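LanC-like protein GCR2 (Arabidopsis thaliana, PDB 3T33) binds a zinc ion, belongs to the LanC-like family and may play a role in abscisic acid signalling. Local coordinates at residues A[126-131]-A[169-174]; A[176-181]-A[196-201]; A[270-275]-A[289-294]; A[338-343]-A[357-362]; A[345-350]-A[404-409]. All coordinates share one frame; numbering follows the deposited sequence.

Contact 1: residues A[126-131]-A[169-174]; sequences FICGYA and ELLYGR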
# COMPACT_ATOMS: atom_id res chain seq x y z
N PHE A 126 2.51 10.30 -6.39
CA PHE A 126 3.53 9.30 -6.05
C PHE A 126 3.39 8.01 -6.86
O PHE A 126 4.40 7.52 -7.41
CB PHE A 126 3.49 8.97 -4.54
CG PHE A 126 4.65 8.15 -4.07
CD1 PHE A 126 5.84 8.74 -3.76
CD2 PHE A 126 4.52 6.78 -3.87
CE1 PHE A 126 6.92 7.97 -3.31
CE2 PHE A 126 5.57 6.04 -3.40
CZ PHE A 126 6.78 6.64 -3.13
N ILE A 127 2.19 7.47 -6.94
CA ILE A 127 2.01 6.12 -7.45
C ILE A 127 1.87 6.12 -8.98
O ILE A 127 2.23 5.15 -9.67
CB ILE A 127 0.75 5.46 -6.84
CG1 ILE A 127 0.88 5.23 -5.32
CG2 ILE A 127 0.35 4.19 -7.56
CD1 ILE A 127 -0.56 5.02 -4.61
N CYS A 128 1.36 7.22 -9.54
CA CYS A 128 1.11 7.24 -10.96
C CYS A 128 1.87 8.29 -11.77
O CYS A 128 1.82 8.24 -12.99
CB CYS A 128 -0.39 7.29 -11.26
SG CYS A 128 -1.15 5.71 -10.97
N GLY A 129 2.58 9.19 -11.11
CA GLY A 129 3.20 10.32 -11.79
C GLY A 129 4.61 10.63 -11.36
O GLY A 129 5.34 9.82 -10.76
N TYR A 130 4.96 11.86 -11.59
CA TYR A 130 6.30 12.34 -11.63
C TYR A 130 6.84 12.68 -10.25
O TYR A 130 8.07 12.69 -10.03
CB TYR A 130 6.27 13.65 -12.50
CG TYR A 130 7.62 14.24 -12.73
CD1 TYR A 130 8.63 13.45 -13.23
CD2 TYR A 130 7.89 15.59 -12.43
CE1 TYR A 130 9.93 13.96 -13.48
CE2 TYR A 130 9.20 16.15 -12.69
CZ TYR A 130 10.23 15.29 -13.24
OH TYR A 130 11.56 15.70 -13.52
N ALA A 131 5.93 13.06 -9.34
CA ALA A 131 6.30 13.29 -7.92
C ALA A 131 6.87 11.99 -7.33
O ALA A 131 7.80 12.03 -6.55
CB ALA A 131 5.05 13.79 -7.07
N GLU A 169 -8.20 12.54 -5.55
CA GLU A 169 -7.95 11.25 -5.05
C GLU A 169 -6.43 10.87 -5.11
O GLU A 169 -5.57 11.73 -5.37
CB GLU A 169 -8.90 10.23 -5.72
CG GLU A 169 -8.99 10.30 -7.21
CD GLU A 169 -7.64 10.01 -7.89
OE1 GLU A 169 -6.81 10.92 -7.94
OE2 GLU A 169 -7.43 8.88 -8.38
N LEU A 170 -6.11 9.60 -4.86
CA LEU A 170 -4.70 9.25 -4.55
C LEU A 170 -3.97 8.93 -5.79
O LEU A 170 -2.82 9.23 -5.87
CB LEU A 170 -4.58 8.01 -3.61
CG LEU A 170 -3.61 7.88 -2.42
CD1 LEU A 170 -3.07 6.43 -2.31
CD2 LEU A 170 -2.53 8.86 -2.36
N LEU A 171 -4.59 8.25 -6.73
CA LEU A 171 -3.84 7.85 -7.92
C LEU A 171 -3.53 8.99 -8.90
O LEU A 171 -2.42 9.03 -9.47
CB LEU A 171 -4.52 6.66 -8.59
CG LEU A 171 -3.92 5.30 -8.20
CD1 LEU A 171 -3.80 5.11 -6.74
CD2 LEU A 171 -4.61 4.13 -8.82
N TYR A 172 -4.43 9.98 -9.00
CA TYR A 172 -4.28 11.08 -10.03
C TYR A 172 -4.40 12.51 -9.49
O TYR A 172 -3.91 13.45 -10.09
CB TYR A 172 -5.18 10.85 -11.27
CG TYR A 172 -4.87 9.52 -11.99
CD1 TYR A 172 -3.62 9.30 -12.62
CD2 TYR A 172 -5.79 8.49 -12.01
CE1 TYR A 172 -3.35 8.10 -13.26
CE2 TYR A 172 -5.51 7.28 -12.65
CZ TYR A 172 -4.30 7.10 -13.25
OH TYR A 172 -4.04 5.89 -13.86
N GLY A 173 -4.90 12.63 -8.27
CA GLY A 173 -5.21 13.88 -7.68
C GLY A 173 -4.29 14.39 -6.62
O GLY A 173 -3.17 13.94 -6.43
N ARG A 174 -4.80 15.40 -5.96
CA ARG A 174 -4.09 16.14 -4.98
C ARG A 174 -3.68 15.30 -3.76
O ARG A 174 -2.63 15.53 -3.23
CB ARG A 174 -4.96 17.37 -4.53
CG ARG A 174 -4.76 18.65 -5.39
CD ARG A 174 -5.75 19.82 -4.99
NE ARG A 174 -6.90 19.83 -5.89
CZ ARG A 174 -6.97 20.56 -6.99
NH1 ARG A 174 -6.00 21.37 -7.31
NH2 ARG A 174 -8.02 20.43 -7.77
O HOH W 1 -0.13 8.70 -5.35
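Cys128 and Leu171 mark the closest backbone approach, with Cys128 CA 5.8 Å from Leu171 CA, and no direct hydrogen bond joins the two loops. Instead water 1 bridges them: it accepts from Ile127 N at 3.1 Å and donates to Leu170 O at 2.8 Å. Cys128 supplies the tightest packing, its CB lying 3.2 Å from Leu171 O while also meeting Tyr172 CE1, obliquely to the ring. Its sulfur makes a Cys sulfur-aromatic contact with that ring, SG being 4.6 Å from the Tyr172 centroid and 38° off the ring normal, an oblique approach. Both loops lead into helices of the LanC-like alpha/alpha toroid, 130-144 and 174-188, and Gly173 is the N-cap residue of the second. The Leu171 side chain is about 7 Å from the zinc ion, so this junction borders the metal site formed by Cys288, Cys333 and His334. Ile127 reaches across with CD1, which lies 3.7 Å from Leu170 CD1 and also touches Leu171 CD1. Within 169-174, Glu169 OE1 accepts from Tyr172 N at 2.8 Å through its syn lone pair and weakly from Gly173 N; OE2 of the same carboxylate is hydrogen-bonded to His234 ND1.

Contact 2: residues A[176-181]-A[196-201]; sequences GYLWAC and ERMRSV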
# COMPACT_ATOMS: atom_id res chain seq x y z
N GLY A 176 -2.72 12.38 -3.75
CA GLY A 176 -1.55 11.76 -4.36
C GLY A 176 -0.27 12.57 -4.44
O GLY A 176 0.83 12.05 -4.19
N TYR A 177 -0.39 13.84 -4.82
CA TYR A 177 0.79 14.68 -4.86
C TYR A 177 1.19 14.97 -3.41
O TYR A 177 2.37 15.02 -3.04
CB TYR A 177 0.42 15.97 -5.61
CG TYR A 177 1.39 17.07 -5.31
CD1 TYR A 177 2.62 17.14 -5.98
CD2 TYR A 177 1.11 18.02 -4.38
CE1 TYR A 177 3.54 18.14 -5.70
CE2 TYR A 177 2.07 19.09 -4.08
CZ TYR A 177 3.26 19.12 -4.76
OH TYR A 177 4.24 20.07 -4.47
N LEU A 178 0.20 15.22 -2.57
CA LEU A 178 0.43 15.61 -1.18
C LEU A 178 1.09 14.44 -0.42
O LEU A 178 2.02 14.64 0.37
CB LEU A 178 -0.91 15.93 -0.52
CG LEU A 178 -0.92 16.16 1.00
CD1 LEU A 178 0.07 17.32 1.35
CD2 LEU A 178 -2.33 16.46 1.47
N TRP A 179 0.60 13.22 -0.68
CA TRP A 179 1.28 12.01 -0.20
C TRP A 179 2.84 12.00 -0.48
O TRP A 179 3.61 11.78 0.45
CB TRP A 179 0.58 10.72 -0.70
CG TRP A 179 0.92 9.46 0.15
CD1 TRP A 179 0.12 8.83 1.09
CD2 TRP A 179 2.17 8.71 0.12
NE1 TRP A 179 0.77 7.75 1.62
CE2 TRP A 179 2.03 7.65 1.06
CE3 TRP A 179 3.37 8.82 -0.61
CZ2 TRP A 179 3.08 6.68 1.30
CZ3 TRP A 179 4.41 7.86 -0.40
CH2 TRP A 179 4.24 6.78 0.56
N ALA A 180 3.25 12.34 -1.71
CA ALA A 180 4.66 12.40 -2.10
C ALA A 180 5.45 13.39 -1.30
O ALA A 180 6.64 13.15 -0.99
CB ALA A 180 4.81 12.75 -3.60
N CYS A 181 4.83 14.56 -1.06
CA CYS A 181 5.44 15.59 -0.25
C CYS A 181 5.68 15.01 1.14
O CYS A 181 6.73 15.15 1.65
CB CYS A 181 4.52 16.83 -0.11
SG CYS A 181 4.12 17.65 -1.70
N GLU A 196 4.04 25.60 3.57
CA GLU A 196 2.94 26.45 2.95
C GLU A 196 2.32 25.87 1.69
O GLU A 196 1.06 25.92 1.48
CB GLU A 196 3.40 27.88 2.74
CG GLU A 196 2.33 28.88 2.14
CD GLU A 196 2.31 28.77 0.65
OE1 GLU A 196 3.36 28.41 0.11
OE2 GLU A 196 1.23 28.93 0.03
N ARG A 197 3.16 25.25 0.87
CA ARG A 197 2.69 24.54 -0.31
C ARG A 197 1.81 23.33 0.05
O ARG A 197 0.78 23.11 -0.58
CB ARG A 197 3.87 24.08 -1.17
CG ARG A 197 4.52 25.20 -1.97
CD ARG A 197 3.57 26.36 -2.17
NE ARG A 197 2.76 26.20 -3.38
CZ ARG A 197 1.52 26.67 -3.52
NH1 ARG A 197 0.95 27.35 -2.53
NH2 ARG A 197 0.86 26.48 -4.65
N MET A 198 2.22 22.56 1.05
CA MET A 198 1.47 21.36 1.46
C MET A 198 0.17 21.78 2.15
O MET A 198 -0.90 21.24 1.88
CB MET A 198 2.32 20.43 2.36
CG MET A 198 3.61 19.92 1.73
SD MET A 198 4.67 19.16 3.01
CE MET A 198 3.69 17.74 3.40
N ARG A 199 0.26 22.75 3.04
CA ARG A 199 -0.95 23.30 3.68
C ARG A 199 -1.97 23.84 2.64
O ARG A 199 -3.18 23.58 2.73
CB ARG A 199 -0.56 24.36 4.68
CG ARG A 199 -1.75 24.98 5.45
CD ARG A 199 -2.59 23.92 6.19
NE ARG A 199 -3.84 24.52 6.63
CZ ARG A 199 -4.81 23.91 7.29
NH1 ARG A 199 -4.71 22.63 7.65
NH2 ARG A 199 -5.89 24.63 7.61
N SER A 200 -1.47 24.47 1.58
CA SER A 200 -2.39 25.00 0.58
C SER A 200 -3.13 23.89 -0.11
O SER A 200 -4.29 24.03 -0.45
CB SER A 200 -1.64 25.85 -0.46
OG SER A 200 -2.17 25.47 -1.72
N VAL A 201 -2.46 22.76 -0.35
CA VAL A 201 -3.14 21.62 -1.01
C VAL A 201 -4.20 21.04 -0.08
O VAL A 201 -5.29 20.67 -0.52
CB VAL A 201 -2.10 20.54 -1.53
CG1 VAL A 201 -2.76 19.38 -2.21
CG2 VAL A 201 -1.12 21.19 -2.43
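Leu178 and Met198 lead an apolar interface between two helices, and their CA atoms, 6.4 Å apart, are the nearest backbone pair. The short helical segments run roughly antiparallel, at 150° between their N-to-C directions, and their axes approach no closer than 10.2 Å, so the gap is bridged by side chains.

Among the aliphatic contacts, Leu178 CD1 meets Met198 CB at 4.0 Å, the two side chains crossing at about a right angle, and Leu178 CB faces Val201 CG1. Met198 also bends round Cys181: Met198 CG packs 3.7 Å from Cys181 CB, and the bend at chi3 (68°) brings Met198 CE back to the same carbon. The aromatic contribution comes from Tyr177, whose CE2 edge meets Val201 CG2 at 4.2 Å, close to the ring plane. One face of the same ring carries Cys181 SG, 3.4 Å above the Tyr177 plane and offset toward its rim.

No hydrogen bond crosses between the two segments. On the exposed side of 196-201, Arg197 NH1 and Glu196 OE2 form a salt bridge of 3.0 Å whose hydrogen bond is weak. Contacts of Leu178 with Val242 and of Cys181 with Phe157 extend the packing to neighbouring helices. Two successive helices joined by a short connection and run back against each other, with an apolar seam between, are the antiparallel hairpin from which alpha/alpha toroids such as the LanC fold are built.

Contact 3: residues A[270-275]-A[289-294]; sequences SGNYLS and HGAPGV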
# COMPACT_ATOMS: atom_id res chain seq x y z
N SER A 270 -22.59 -7.42 5.33
CA SER A 270 -21.40 -8.29 5.49
C SER A 270 -20.19 -7.63 6.19
O SER A 270 -19.25 -8.34 6.59
CB SER A 270 -20.96 -8.82 4.13
OG SER A 270 -20.29 -7.78 3.44
N GLY A 271 -20.19 -6.30 6.33
CA GLY A 271 -19.09 -5.57 6.97
C GLY A 271 -18.08 -5.01 5.94
O GLY A 271 -17.26 -4.16 6.27
N ASN A 272 -18.12 -5.53 4.71
CA ASN A 272 -17.43 -4.91 3.59
C ASN A 272 -17.93 -3.51 3.29
O ASN A 272 -18.99 -3.10 3.79
CB ASN A 272 -17.46 -5.82 2.35
CG ASN A 272 -16.44 -5.37 1.25
OD1 ASN A 272 -16.59 -5.69 0.07
ND2 ASN A 272 -15.44 -4.60 1.65
N TYR A 273 -17.10 -2.74 2.57
CA TYR A 273 -17.36 -1.31 2.25
C TYR A 273 -17.72 -1.16 0.75
O TYR A 273 -17.16 -1.85 -0.13
CB TYR A 273 -16.14 -0.44 2.62
CG TYR A 273 -16.03 -0.24 4.09
CD1 TYR A 273 -15.54 -1.26 4.91
CD2 TYR A 273 -16.49 0.94 4.70
CE1 TYR A 273 -15.46 -1.09 6.30
CE2 TYR A 273 -16.45 1.11 6.08
CZ TYR A 273 -15.93 0.07 6.88
OH TYR A 273 -15.89 0.20 8.24
N LEU A 274 -18.68 -0.28 0.48
CA LEU A 274 -19.10 0.07 -0.88
C LEU A 274 -17.93 0.55 -1.70
O LEU A 274 -17.10 1.30 -1.19
CB LEU A 274 -20.12 1.21 -0.81
CG LEU A 274 -21.57 0.87 -0.40
CD1 LEU A 274 -21.66 0.06 0.94
CD2 LEU A 274 -22.45 2.19 -0.34
N SER A 275 -17.86 0.15 -2.97
CA SER A 275 -16.98 0.87 -3.87
C SER A 275 -17.31 2.39 -4.04
O SER A 275 -16.40 3.22 -4.01
CB SER A 275 -16.81 0.15 -5.22
OG SER A 275 -18.02 0.04 -5.94
N HIS A 289 -10.48 -0.95 -3.88
CA HIS A 289 -11.89 -0.79 -3.47
C HIS A 289 -12.25 -1.84 -2.44
O HIS A 289 -11.97 -3.03 -2.61
CB HIS A 289 -12.83 -0.99 -4.68
CG HIS A 289 -12.50 -0.14 -5.87
ND1 HIS A 289 -12.74 1.23 -5.91
CD2 HIS A 289 -11.97 -0.46 -7.08
CE1 HIS A 289 -12.34 1.70 -7.08
NE2 HIS A 289 -11.87 0.69 -7.81
N GLY A 290 -12.92 -1.44 -1.37
CA GLY A 290 -13.40 -2.44 -0.42
C GLY A 290 -12.69 -2.37 0.93
O GLY A 290 -11.94 -1.44 1.21
N ALA A 291 -12.97 -3.36 1.75
CA ALA A 291 -12.45 -3.49 3.12
C ALA A 291 -10.93 -3.25 3.33
O ALA A 291 -10.56 -2.58 4.26
CB ALA A 291 -12.80 -4.90 3.58
N PRO A 292 -10.04 -3.80 2.46
CA PRO A 292 -8.59 -3.71 2.70
C PRO A 292 -8.10 -2.28 2.74
O PRO A 292 -7.50 -1.85 3.75
CB PRO A 292 -7.99 -4.50 1.54
CG PRO A 292 -9.08 -5.54 1.24
CD PRO A 292 -10.34 -4.75 1.38
N GLY A 293 -8.45 -1.49 1.75
CA GLY A 293 -7.94 -0.11 1.72
C GLY A 293 -8.53 0.69 2.85
O GLY A 293 -7.85 1.50 3.50
N VAL A 294 -9.80 0.43 3.14
CA VAL A 294 -10.48 1.18 4.18
C VAL A 294 -9.91 0.76 5.53
O VAL A 294 -9.59 1.61 6.40
CB VAL A 294 -11.98 0.90 4.09
CG1 VAL A 294 -12.72 1.46 5.32
CG2 VAL A 294 -12.53 1.44 2.75
O HOH W 2 -14.27 1.30 -1.46
O HOH W 3 -13.62 2.64 -3.88
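His289 ND1 lies 2.6 Å from water 3, which sits at the edge of the imidazole in its plane and donates a hydrogen bond to Ser275 O at 2.8 Å. A second bridge runs beside it, water 2 accepting from Gly290 N at 3.1 Å and donating to Leu274 O at 2.8 Å. Solvent thus joins the loop to the approach of helix 291-305, although the backbones come close: Tyr273 CA is 4.9 Å from Gly290 CA. Apolar contact is led by Val294 and Tyr273. Val294 CG1 rests over the centre of the Tyr273 ring, 3.6 Å from the centroid and only 3° off its normal, a CH-pi contact in which all six ring carbons are nearly equidistant from the methyl. That methyl is anti to the backbone N (chi1 170°), while the other, CG2, lies 4.1 Å from Tyr273 CB. Ser275 CB meets His289 CB at the other end of the interface. The Tyr229 ring also meets His289. Gly290, with a positive phi of 112°, has backbone angles that call for glycine; it is the N-cap residue and opens the sequence Gly-Ala-Pro-Gly, a GxxG turn at a helix start as recurs in LanC proteins, directly after zinc ligand Cys288 and His289.

Contact 4: residues A[338-343]-A[357-362]; sequences GNTYVF and YRAKAF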
# COMPACT_ATOMS: atom_id res chain seq x y z
N GLY A 338 -1.26 -7.49 -1.31
CA GLY A 338 -1.75 -6.19 -0.83
C GLY A 338 -2.63 -6.38 0.39
O GLY A 338 -2.49 -5.64 1.37
N ASN A 339 -3.52 -7.37 0.34
CA ASN A 339 -4.35 -7.66 1.53
C ASN A 339 -3.56 -8.13 2.80
O ASN A 339 -3.97 -7.85 3.93
CB ASN A 339 -5.49 -8.58 1.17
CG ASN A 339 -6.43 -7.95 0.14
OD1 ASN A 339 -7.33 -8.59 -0.34
ND2 ASN A 339 -6.17 -6.75 -0.25
N THR A 340 -2.39 -8.73 2.61
CA THR A 340 -1.52 -9.03 3.73
C THR A 340 -1.28 -7.84 4.65
O THR A 340 -1.25 -7.99 5.89
CB THR A 340 -0.15 -9.55 3.19
OG1 THR A 340 -0.43 -10.73 2.47
CG2 THR A 340 0.80 -9.90 4.32
N TYR A 341 -1.13 -6.65 4.06
CA TYR A 341 -0.83 -5.43 4.82
C TYR A 341 -1.94 -5.08 5.75
O TYR A 341 -1.72 -4.42 6.80
CB TYR A 341 -0.55 -4.24 3.88
CG TYR A 341 0.90 -4.20 3.36
CD1 TYR A 341 1.94 -3.71 4.15
CD2 TYR A 341 1.23 -4.70 2.11
CE1 TYR A 341 3.28 -3.72 3.68
CE2 TYR A 341 2.55 -4.72 1.65
CZ TYR A 341 3.55 -4.21 2.41
OH TYR A 341 4.87 -4.19 1.93
N VAL A 342 -3.14 -5.50 5.43
CA VAL A 342 -4.19 -5.31 6.45
C VAL A 342 -3.79 -5.95 7.80
O VAL A 342 -3.83 -5.29 8.85
CB VAL A 342 -5.57 -5.87 5.99
CG1 VAL A 342 -6.56 -5.72 7.08
CG2 VAL A 342 -6.08 -5.09 4.78
N PHE A 343 -3.35 -7.20 7.77
CA PHE A 343 -2.95 -7.86 9.03
C PHE A 343 -1.75 -7.26 9.69
O PHE A 343 -1.74 -7.06 10.88
CB PHE A 343 -2.84 -9.37 8.80
CG PHE A 343 -4.04 -9.92 8.08
CD1 PHE A 343 -5.32 -9.65 8.58
CD2 PHE A 343 -3.91 -10.64 6.90
CE1 PHE A 343 -6.44 -10.16 7.95
CE2 PHE A 343 -5.00 -11.15 6.26
CZ PHE A 343 -6.29 -10.89 6.75
N TYR A 357 0.20 -13.52 12.75
CA TYR A 357 -0.11 -14.83 12.24
C TYR A 357 -0.96 -14.77 10.96
O TYR A 357 -0.77 -15.56 10.04
CB TYR A 357 -0.82 -15.67 13.30
CG TYR A 357 -1.25 -16.94 12.71
CD1 TYR A 357 -0.34 -17.97 12.44
CD2 TYR A 357 -2.55 -17.09 12.30
CE1 TYR A 357 -0.76 -19.14 11.83
CE2 TYR A 357 -2.93 -18.21 11.69
CZ TYR A 357 -2.06 -19.24 11.47
OH TYR A 357 -2.57 -20.38 10.84
N ARG A 358 -1.94 -13.88 10.94
CA ARG A 358 -2.77 -13.75 9.76
C ARG A 358 -1.98 -13.26 8.53
O ARG A 358 -2.22 -13.76 7.45
CB ARG A 358 -4.03 -12.94 10.04
CG ARG A 358 -5.07 -13.77 10.81
CD ARG A 358 -6.26 -12.92 11.20
NE ARG A 358 -7.24 -13.74 11.90
CZ ARG A 358 -8.48 -13.37 12.20
NH1 ARG A 358 -8.93 -12.18 11.86
NH2 ARG A 358 -9.25 -14.21 12.86
N ALA A 359 -1.03 -12.37 8.73
CA ALA A 359 -0.17 -11.89 7.64
C ALA A 359 0.73 -13.05 7.26
O ALA A 359 0.95 -13.33 6.09
CB ALA A 359 0.69 -10.66 8.08
N LYS A 360 1.18 -13.77 8.25
CA LYS A 360 2.02 -14.94 7.97
C LYS A 360 1.27 -15.99 7.13
O LYS A 360 1.82 -16.58 6.20
CB LYS A 360 2.57 -15.49 9.31
CG LYS A 360 3.14 -16.84 9.34
CD LYS A 360 3.67 -17.14 10.78
CE LYS A 360 4.56 -18.40 10.82
NZ LYS A 360 4.67 -18.91 12.20
N ALA A 361 -0.00 -16.21 7.44
CA ALA A 361 -0.79 -17.18 6.67
C ALA A 361 -0.96 -16.70 5.22
O ALA A 361 -0.86 -17.48 4.29
CB ALA A 361 -2.16 -17.40 7.31
N PHE A 362 -1.21 -15.40 5.01
CA PHE A 362 -1.42 -14.98 3.61
C PHE A 362 -0.09 -15.07 2.86
O PHE A 362 -0.05 -15.52 1.76
CB PHE A 362 -1.98 -13.57 3.54
CG PHE A 362 -3.48 -13.49 3.53
CD1 PHE A 362 -4.26 -14.40 4.24
CD2 PHE A 362 -4.13 -12.46 2.80
CE1 PHE A 362 -5.66 -14.32 4.24
CE2 PHE A 362 -5.51 -12.35 2.80
CZ PHE A 362 -6.30 -13.29 3.54
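Thr340 and Ala359 stand where the two helices come closest, their CA atoms 5.0 Å apart; the axes approach to 8.0 Å with N-to-C directions at 163°, a nearly antiparallel pair. Small side chains suit this spacing: Ala359 CB touches both Thr340 CG2 and Phe343 CB, each at 3.8 Å. On one flank two phenylalanines make a T-shaped (edge-to-face) pair. The edge of Phe343 is directed at the face of Phe362, with centroids 4.9 Å apart and planes at 87°, and Phe343 CE2 stands 3.5 Å above the Phe362 plane, over the ring centre. This close packing joins helices 336-350 and 353-375, consecutive in the chain and turned back on each other as in the helical hairpins of a LanC-like alpha/alpha toroid. Helix 336-350 starts just after zinc ligands Cys333 and His334. Over a face of Phe343 lies Arg358 CB, 3.8 Å from the ring centroid in a CH-pi contact. The Arg358 chain then runs extended from CG to NE, away from 338-343, and its guanidinium forms salt bridges with Glu319 and Glu17 and a cation-pi contact with Trp322. At the rim of Phe362, near its plane, are Asn339 CB and Thr340 OG1. The hydroxyl lies 3.4 Å from Phe362 CB, but its hydrogen bond is to Ile336 O, one turn earlier in its own helix.

Contact 5: residues A[345-350]-A[404-409]; sequences SLYRLT and DPTQAL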
# COMPACT_ATOMS: atom_id res chain seq x y z
N SER A 345 -0.98 -4.22 9.40
CA SER A 345 -1.38 -2.94 9.96
C SER A 345 -2.04 -3.11 11.33
O SER A 345 -1.88 -2.28 12.22
CB SER A 345 -2.35 -2.19 9.00
OG SER A 345 -2.28 -0.76 9.24
N LEU A 346 -2.82 -4.18 11.47
CA LEU A 346 -3.60 -4.43 12.71
C LEU A 346 -2.59 -4.87 13.81
O LEU A 346 -2.65 -4.41 14.97
CB LEU A 346 -4.67 -5.50 12.43
CG LEU A 346 -5.87 -4.89 11.71
CD1 LEU A 346 -6.71 -5.95 11.06
CD2 LEU A 346 -6.67 -4.09 12.72
N TYR A 347 -1.59 -5.60 13.36
CA TYR A 347 -0.50 -6.02 14.21
C TYR A 347 0.33 -4.86 14.68
O TYR A 347 0.61 -4.77 15.86
CB TYR A 347 0.40 -7.04 13.49
CG TYR A 347 1.58 -7.52 14.30
CD1 TYR A 347 1.40 -8.16 15.57
CD2 TYR A 347 2.88 -7.36 13.82
CE1 TYR A 347 2.52 -8.62 16.30
CE2 TYR A 347 4.00 -7.83 14.55
CZ TYR A 347 3.79 -8.46 15.78
OH TYR A 347 4.89 -8.88 16.49
N ARG A 348 0.71 -3.94 13.79
CA ARG A 348 1.36 -2.73 14.25
C ARG A 348 0.53 -2.00 15.29
O ARG A 348 1.08 -1.50 16.27
CB ARG A 348 1.65 -1.77 13.11
CG ARG A 348 2.61 -2.26 12.00
CD ARG A 348 3.15 -1.03 11.17
NE ARG A 348 2.07 -0.51 10.34
CZ ARG A 348 1.56 0.70 10.48
NH1 ARG A 348 2.07 1.55 11.35
NH2 ARG A 348 0.56 1.06 9.70
N LEU A 349 -0.78 -1.92 15.09
CA LEU A 349 -1.65 -1.15 15.98
C LEU A 349 -1.88 -1.87 17.36
O LEU A 349 -1.86 -1.22 18.37
CB LEU A 349 -2.98 -0.90 15.31
CG LEU A 349 -4.06 -0.29 16.18
CD1 LEU A 349 -3.76 1.20 16.43
CD2 LEU A 349 -5.47 -0.49 15.60
N THR A 350 -2.11 -3.21 17.37
CA THR A 350 -2.52 -3.92 18.59
C THR A 350 -1.41 -4.69 19.32
O THR A 350 -1.54 -5.01 20.53
CB THR A 350 -3.67 -4.88 18.30
OG1 THR A 350 -3.26 -5.84 17.31
CG2 THR A 350 -4.87 -4.13 17.73
N ASP A 404 10.54 -7.42 8.90
CA ASP A 404 10.47 -6.60 10.09
C ASP A 404 9.03 -6.06 10.18
O ASP A 404 8.74 -4.90 9.86
CB ASP A 404 11.53 -5.50 10.05
CG ASP A 404 11.70 -4.77 11.41
OD1 ASP A 404 11.03 -5.08 12.42
OD2 ASP A 404 12.52 -3.85 11.46
N PRO A 405 8.11 -6.94 10.56
CA PRO A 405 6.69 -6.75 10.27
C PRO A 405 6.07 -5.53 10.95
O PRO A 405 5.11 -4.94 10.40
CB PRO A 405 6.03 -8.07 10.72
CG PRO A 405 7.12 -8.87 11.47
CD PRO A 405 8.43 -8.25 11.21
N THR A 406 6.64 -5.08 12.07
CA THR A 406 6.18 -3.85 12.74
C THR A 406 6.64 -2.53 12.03
O THR A 406 6.17 -1.45 12.38
CB THR A 406 6.47 -3.81 14.29
OG1 THR A 406 7.88 -3.86 14.54
CG2 THR A 406 5.81 -5.02 14.95
N GLN A 407 7.59 -2.64 11.11
CA GLN A 407 8.05 -1.52 10.32
C GLN A 407 7.38 -1.53 8.91
O GLN A 407 7.58 -0.63 8.15
CB GLN A 407 9.58 -1.55 10.19
CG GLN A 407 10.33 -1.21 11.48
CD GLN A 407 9.90 0.15 12.09
OE1 GLN A 407 9.56 0.23 13.27
NE2 GLN A 407 9.90 1.21 11.28
N ALA A 408 6.61 -2.56 8.58
CA ALA A 408 5.99 -2.74 7.26
C ALA A 408 4.90 -1.73 6.98
O ALA A 408 3.99 -1.60 7.78
CB ALA A 408 5.41 -4.10 7.15
N LEU A 409 5.05 -1.02 5.86
CA LEU A 409 4.11 0.01 5.35
C LEU A 409 3.58 -0.29 3.93
O LEU A 409 4.39 -0.46 3.05
CB LEU A 409 4.80 1.36 5.35
CG LEU A 409 5.24 1.80 6.76
CD1 LEU A 409 6.19 3.07 6.71
CD2 LEU A 409 4.04 2.08 7.69
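Tyr347 and Arg348 hold a loop of the LanC-like helical toroid against the C-terminal end of helix 336-350, with Arg348 CA 5.2 Å from Thr406 CA. In the first shell, Thr406 CG2 comes to 3.4 Å from Tyr347 CE2, obliquely to the ring, and Pro405 CB approaches the same atom, Tyr347 CE2, more loosely at 4.3 Å. The aliphatic part of Arg348 packs on the loop backbone, its CD 3.3 Å from Thr406 O. A bend at chi3 (-72°) turns NE out of the extended line of the chain, and the guanidinium then meets Leu409, whose CD2 sits 4.0 Å above the group's plane, over its centre. Arg348 NE and Ala408 O are close, yet the angle is too poor for a hydrogen bond, so the loop is held here by van der Waals contact. The charge of Arg348 is met outside the two segments, where NH2 forms a salt bridge with Glu414 OE2. That same carboxylate oxygen is bonded to Ser345 OG, one turn earlier on the helix. In the last turn of the helix, Leu346 O accepts from Thr350 N at 2.7 Å and from Thr350 OG1 at 2.8 Å, the hydroxyl lying 47° out of the carbonyl plane.

Contacts 1, 2 and 3 follow one another along the chain, each closing before the next opens, whereas contacts 4 and 5 alternate their segments and share helix 336-350. Contacts 1 and 2 are centred 11 Å apart and touch through Phe126 with Trp179 and Ala131 with Ala180. Contacts 4 and 5, 10 Å apart between centres, meet where Tyr341 packs on Ala408 and Leu409. Pro292 links contact 3 to contact 4 through Asn339 and Val342. Contacts 1 and 4 lie on opposite sides of the chain's centre, their centres 26 Å apart. Residues of contacts 1 and 3 approach the zinc site from separate parts of this mainly helical, strandless toroid.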